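Side-chain contact in DNA polymerase (Bacillus phage phi29, PDB 2PY5), which copies the viral genome by protein-primed, strand-displacing DNA synthesis with high processivity and proofreads it with a 3'-5' exonuclease: residues Gln99-Asp104 against Asp186-Gly191. The protein carries 2 engineered substitutions. Numbering follows the deposited sequence.
Sequences QWYMID and DRMTAG. With nucleotides of chain C.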
loop_
_atom_site.group_PDB
_atom_site.type_symbol
_atom_site.label_atom_id
_atom_site.label_comp_id
_atom_site.label_asym_id
_atom_site.label_seq_id
_atom_site.Cartn_x
_atom_site.Cartn_y
_atom_site.Cartn_z
ATOM N N GLN F 99 10.893 -5.708 0.354
ATOM C CA GLN F 99 9.704 -6.343 -0.218
ATOM C C GLN F 99 10.116 -7.598 -0.992
ATOM O O GLN F 99 11.003 -7.535 -1.833
ATOM C CB GLN F 99 8.953 -5.364 -1.097
ATOM C CG GLN F 99 8.514 -4.134 -0.305
ATOM C CD GLN F 99 7.153 -3.627 -0.659
ATOM O OE1 GLN F 99 6.968 -2.424 -0.872
ATOM N NE2 GLN F 99 6.178 -4.525 -0.711
ATOM N N TRP F 100 9.448 -8.716 -0.706
ATOM C CA TRP F 100 9.733 -10.021 -1.311
ATOM C C TRP F 100 8.767 -10.285 -2.447
ATOM O O TRP F 100 7.532 -10.184 -2.250
ATOM C CB TRP F 100 9.623 -11.150 -0.280
ATOM C CG TRP F 100 10.726 -11.121 0.747
ATOM C CD1 TRP F 100 11.176 -10.031 1.448
ATOM C CD2 TRP F 100 11.495 -12.231 1.189
ATOM N NE1 TRP F 100 12.201 -10.398 2.275
ATOM C CE2 TRP F 100 12.408 -11.745 2.149
ATOM C CE3 TRP F 100 11.509 -13.594 0.870
ATOM C CZ2 TRP F 100 13.326 -12.579 2.772
ATOM C CZ3 TRP F 100 12.439 -14.433 1.516
ATOM C CH2 TRP F 100 13.315 -13.916 2.448
ATOM N N TYR F 101 9.323 -10.593 -3.622
ATOM C CA TYR F 101 8.511 -10.841 -4.846
ATOM C C TYR F 101 8.661 -12.257 -5.386
ATOM O O TYR F 101 7.724 -12.778 -5.983
ATOM C CB TYR F 101 8.867 -9.879 -5.980
ATOM C CG TYR F 101 8.572 -8.442 -5.670
ATOM C CD1 TYR F 101 9.498 -7.669 -5.001
ATOM C CD2 TYR F 101 7.371 -7.870 -6.015
ATOM C CE1 TYR F 101 9.245 -6.369 -4.707
ATOM C CE2 TYR F 101 7.083 -6.550 -5.726
ATOM C CZ TYR F 101 8.024 -5.793 -5.055
ATOM O OH TYR F 101 7.778 -4.465 -4.770
ATOM N N MET F 102 9.823 -12.878 -5.218
ATOM C CA MET F 102 10.113 -14.138 -5.911
ATOM C C MET F 102 11.268 -14.873 -5.266
ATOM O O MET F 102 12.264 -14.267 -4.877
ATOM C CB MET F 102 10.441 -13.876 -7.400
ATOM C CG MET F 102 10.636 -15.160 -8.233
ATOM S SD MET F 102 11.343 -14.841 -9.843
ATOM C CE MET F 102 13.031 -14.512 -9.365
ATOM N N ILE F 103 11.121 -16.196 -5.206
ATOM C CA ILE F 103 12.227 -17.139 -5.008
ATOM C C ILE F 103 12.127 -18.145 -6.156
ATOM O O ILE F 103 11.100 -18.785 -6.303
ATOM C CB ILE F 103 12.118 -17.909 -3.689
ATOM C CG1 ILE F 103 12.001 -16.968 -2.493
ATOM C CG2 ILE F 103 13.346 -18.845 -3.513
ATOM C CD1 ILE F 103 11.587 -17.678 -1.185
ATOM N N ASP F 104 13.175 -18.256 -6.963
ATOM C CA ASP F 104 13.183 -19.143 -8.145
ATOM C C ASP F 104 14.253 -20.197 -7.910
ATOM O O ASP F 104 15.443 -19.884 -7.884
ATOM C CB ASP F 104 13.478 -18.325 -9.381
ATOM C CG ASP F 104 13.263 -19.083 -10.684
ATOM O OD1 ASP F 104 13.472 -18.474 -11.756
ATOM O OD2 ASP F 104 12.896 -20.270 -10.622
ATOM N N ASP F 186 -2.980 -11.615 -14.623
ATOM C CA ASP F 186 -2.066 -12.705 -14.261
ATOM C C ASP F 186 -0.593 -12.311 -14.208
ATOM O O ASP F 186 0.280 -13.187 -14.236
ATOM C CB ASP F 186 -2.257 -13.875 -15.216
ATOM C CG ASP F 186 -1.971 -13.519 -16.629
ATOM O OD1 ASP F 186 -2.350 -14.315 -17.532
ATOM O OD2 ASP F 186 -1.394 -12.435 -16.884
ATOM N N ARG F 187 -0.315 -11.017 -14.123
ATOM C CA ARG F 187 1.065 -10.557 -13.901
ATOM C C ARG F 187 1.461 -10.678 -12.437
ATOM O O ARG F 187 0.675 -11.099 -11.592
ATOM C CB ARG F 187 1.217 -9.143 -14.445
ATOM C CG ARG F 187 1.068 -9.147 -15.964
ATOM C CD ARG F 187 0.982 -7.798 -16.517
ATOM N NE ARG F 187 2.289 -7.162 -16.449
ATOM C CZ ARG F 187 3.232 -7.243 -17.386
ATOM N NH1 ARG F 187 3.026 -7.905 -18.524
ATOM N NH2 ARG F 187 4.391 -6.623 -17.187
ATOM N N MET F 188 2.710 -10.351 -12.123
ATOM C CA MET F 188 3.229 -10.614 -10.806
ATOM C C MET F 188 2.538 -9.840 -9.693
ATOM O O MET F 188 2.452 -10.336 -8.569
ATOM C CB MET F 188 4.738 -10.340 -10.762
ATOM C CG MET F 188 5.407 -10.861 -9.529
ATOM S SD MET F 188 7.182 -10.534 -9.505
ATOM C CE MET F 188 7.589 -11.166 -11.134
ATOM N N THR F 189 2.085 -8.632 -10.007
ATOM C CA THR F 189 1.531 -7.741 -8.993
ATOM C C THR F 189 0.282 -7.033 -9.494
ATOM O O THR F 189 0.109 -6.856 -10.709
ATOM C CB THR F 189 2.549 -6.657 -8.644
ATOM O OG1 THR F 189 2.689 -5.769 -9.739
ATOM C CG2 THR F 189 3.929 -7.275 -8.297
ATOM N N ALA F 190 -0.521 -6.539 -8.555
ATOM C CA ALA F 190 -1.684 -5.696 -8.877
ATOM C C ALA F 190 -1.297 -4.486 -9.717
ATOM O O ALA F 190 -1.985 -4.142 -10.692
ATOM C CB ALA F 190 -2.405 -5.272 -7.594
ATOM N N GLY F 191 -0.189 -3.814 -9.380
ATOM C CA GLY F 191 0.218 -2.655 -10.156
ATOM C C GLY F 191 0.620 -3.006 -11.586
ATOM O O GLY F 191 0.373 -2.229 -12.518
ATOM P P DA C 3 6.831 -6.628 -13.420
ATOM O OP1 DA C 3 5.520 -7.304 -13.356
ATOM O OP2 DA C 3 7.128 -5.494 -14.356
ATOM O "O5'" DA C 3 7.228 -6.131 -11.957
ATOM C "C5'" DA C 3 6.794 -6.882 -10.861
ATOM C "C4'" DA C 3 7.568 -6.422 -9.642
ATOM O "O4'" DA C 3 8.961 -6.732 -9.839
ATOM C "C3'" DA C 3 7.535 -4.928 -9.364
ATOM O "O3'" DA C 3 6.537 -4.656 -8.394
ATOM C "C2'" DA C 3 8.920 -4.633 -8.773
ATOM C "C1'" DA C 3 9.826 -5.731 -9.310
ATOM N N9 DA C 3 10.678 -5.424 -10.461
ATOM C C8 DA C 3 10.291 -4.816 -11.635
ATOM N N7 DA C 3 11.250 -4.719 -12.534
ATOM C C5 DA C 3 12.335 -5.313 -11.908
ATOM C C6 DA C 3 13.667 -5.532 -12.313
ATOM N N6 DA C 3 14.143 -5.158 -13.506
ATOM N N1 DA C 3 14.497 -6.161 -11.442
ATOM C C2 DA C 3 14.020 -6.535 -10.245
ATOM N N3 DA C 3 12.788 -6.377 -9.754
ATOM C C4 DA C 3 11.992 -5.762 -10.640
ATOM P P DG C 2 12.401 -5.808 -16.766
ATOM O OP1 DG C 2 11.601 -5.129 -17.810
ATOM O OP2 DG C 2 13.419 -5.041 -16.009
ATOM O "O5'" DG C 2 11.407 -6.542 -15.729
ATOM C "C5'" DG C 2 10.390 -7.366 -16.294
ATOM C "C4'" DG C 2 9.546 -8.134 -15.293
ATOM O "O4'" DG C 2 10.212 -9.356 -14.927
ATOM C "C3'" DG C 2 9.217 -7.474 -13.967
ATOM O "O3'" DG C 2 7.875 -7.788 -13.712
ATOM C "C2'" DG C 2 10.115 -8.139 -12.933
ATOM C "C1'" DG C 2 10.161 -9.533 -13.524
ATOM N N9 DG C 2 11.345 -10.324 -13.263
ATOM C C8 DG C 2 12.636 -9.890 -13.107
ATOM N N7 DG C 2 13.482 -10.863 -12.925
ATOM C C5 DG C 2 12.686 -12.006 -12.982
ATOM C C6 DG C 2 13.037 -13.363 -12.844
ATOM O O6 DG C 2 14.167 -13.825 -12.652
ATOM N N1 DG C 2 11.930 -14.206 -12.973
ATOM C C2 DG C 2 10.637 -13.789 -13.194
ATOM N N2 DG C 2 9.690 -14.743 -13.283
ATOM N N3 DG C 2 10.297 -12.508 -13.319
ATOM C C4 DG C 2 11.371 -11.690 -13.202
ATOM P P DC C 4 5.236 -3.771 -8.702
ATOM O OP1 DC C 4 4.428 -3.748 -7.464
ATOM O OP2 DC C 4 4.656 -4.245 -9.994
ATOM O "O5'" DC C 4 5.863 -2.348 -9.027
ATOM C "C5'" DC C 4 6.426 -1.598 -7.979
ATOM C "C4'" DC C 4 5.954 -0.160 -8.096
ATOM O "O4'" DC C 4 4.513 -0.076 -7.921
ATOM C "C3'" DC C 4 6.523 0.734 -7.011
ATOM O "O3'" DC C 4 7.790 1.183 -7.414
ATOM C "C2'" DC C 4 5.506 1.850 -6.952
ATOM C "C1'" DC C 4 4.213 1.085 -7.170
ATOM N N1 DC C 4 3.548 0.726 -5.891
ATOM C C2 DC C 4 2.962 1.762 -5.142
ATOM O O2 DC C 4 3.032 2.939 -5.542
ATOM N N3 DC C 4 2.338 1.465 -3.977
ATOM C C4 DC C 4 2.274 0.201 -3.566
ATOM N N4 DC C 4 1.636 -0.032 -2.409
ATOM C C5 DC C 4 2.855 -0.866 -4.311
ATOM C C6 DC C 4 3.479 -0.572 -5.456
#
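The CA atoms of Y101 and M188 are the nearest pair across the two segments, 8.0 Å apart, and no hydrogen bond joins 99-104 to 186-191. On one side is the start of strand 100-110, where Y101 and M102 both face I93 in a classic beta bulge; on the other is the turn leading into helix 190-202, with T189 as N-cap. Single-stranded DNA passes between the two segments, which form walls of its channel in the 3'-5' exonuclease region. One direct link is a Met-aromatic contact: M188 SD lies 4.0 Å from Y101 CB and approaches the ring obliquely, 5.5 Å from its centroid. The M188 chain runs extended, with CG anti to the backbone N (chi1 -168°), until chi3 bends its methyl toward the guanine, CE coming 3.7 Å from N3 of DG2 of chain C. The other is T189 CG2, near the plane of the tyrosine ring, 4.1 Å from Y101 CE2. One face of that ring carries the sugar of DA3 of chain C, whose C2' sits above the rim, while K124 makes a cation-pi contact with it. M102 lays its sulfur over one face of the guanine, SD 3.2 Å from N1 of DG2 of chain C. T189 OG1 accepts a hydrogen bond from the backbone N of S192 and donates a short one, 2.5 Å, to OP2 of DC4 of chain C.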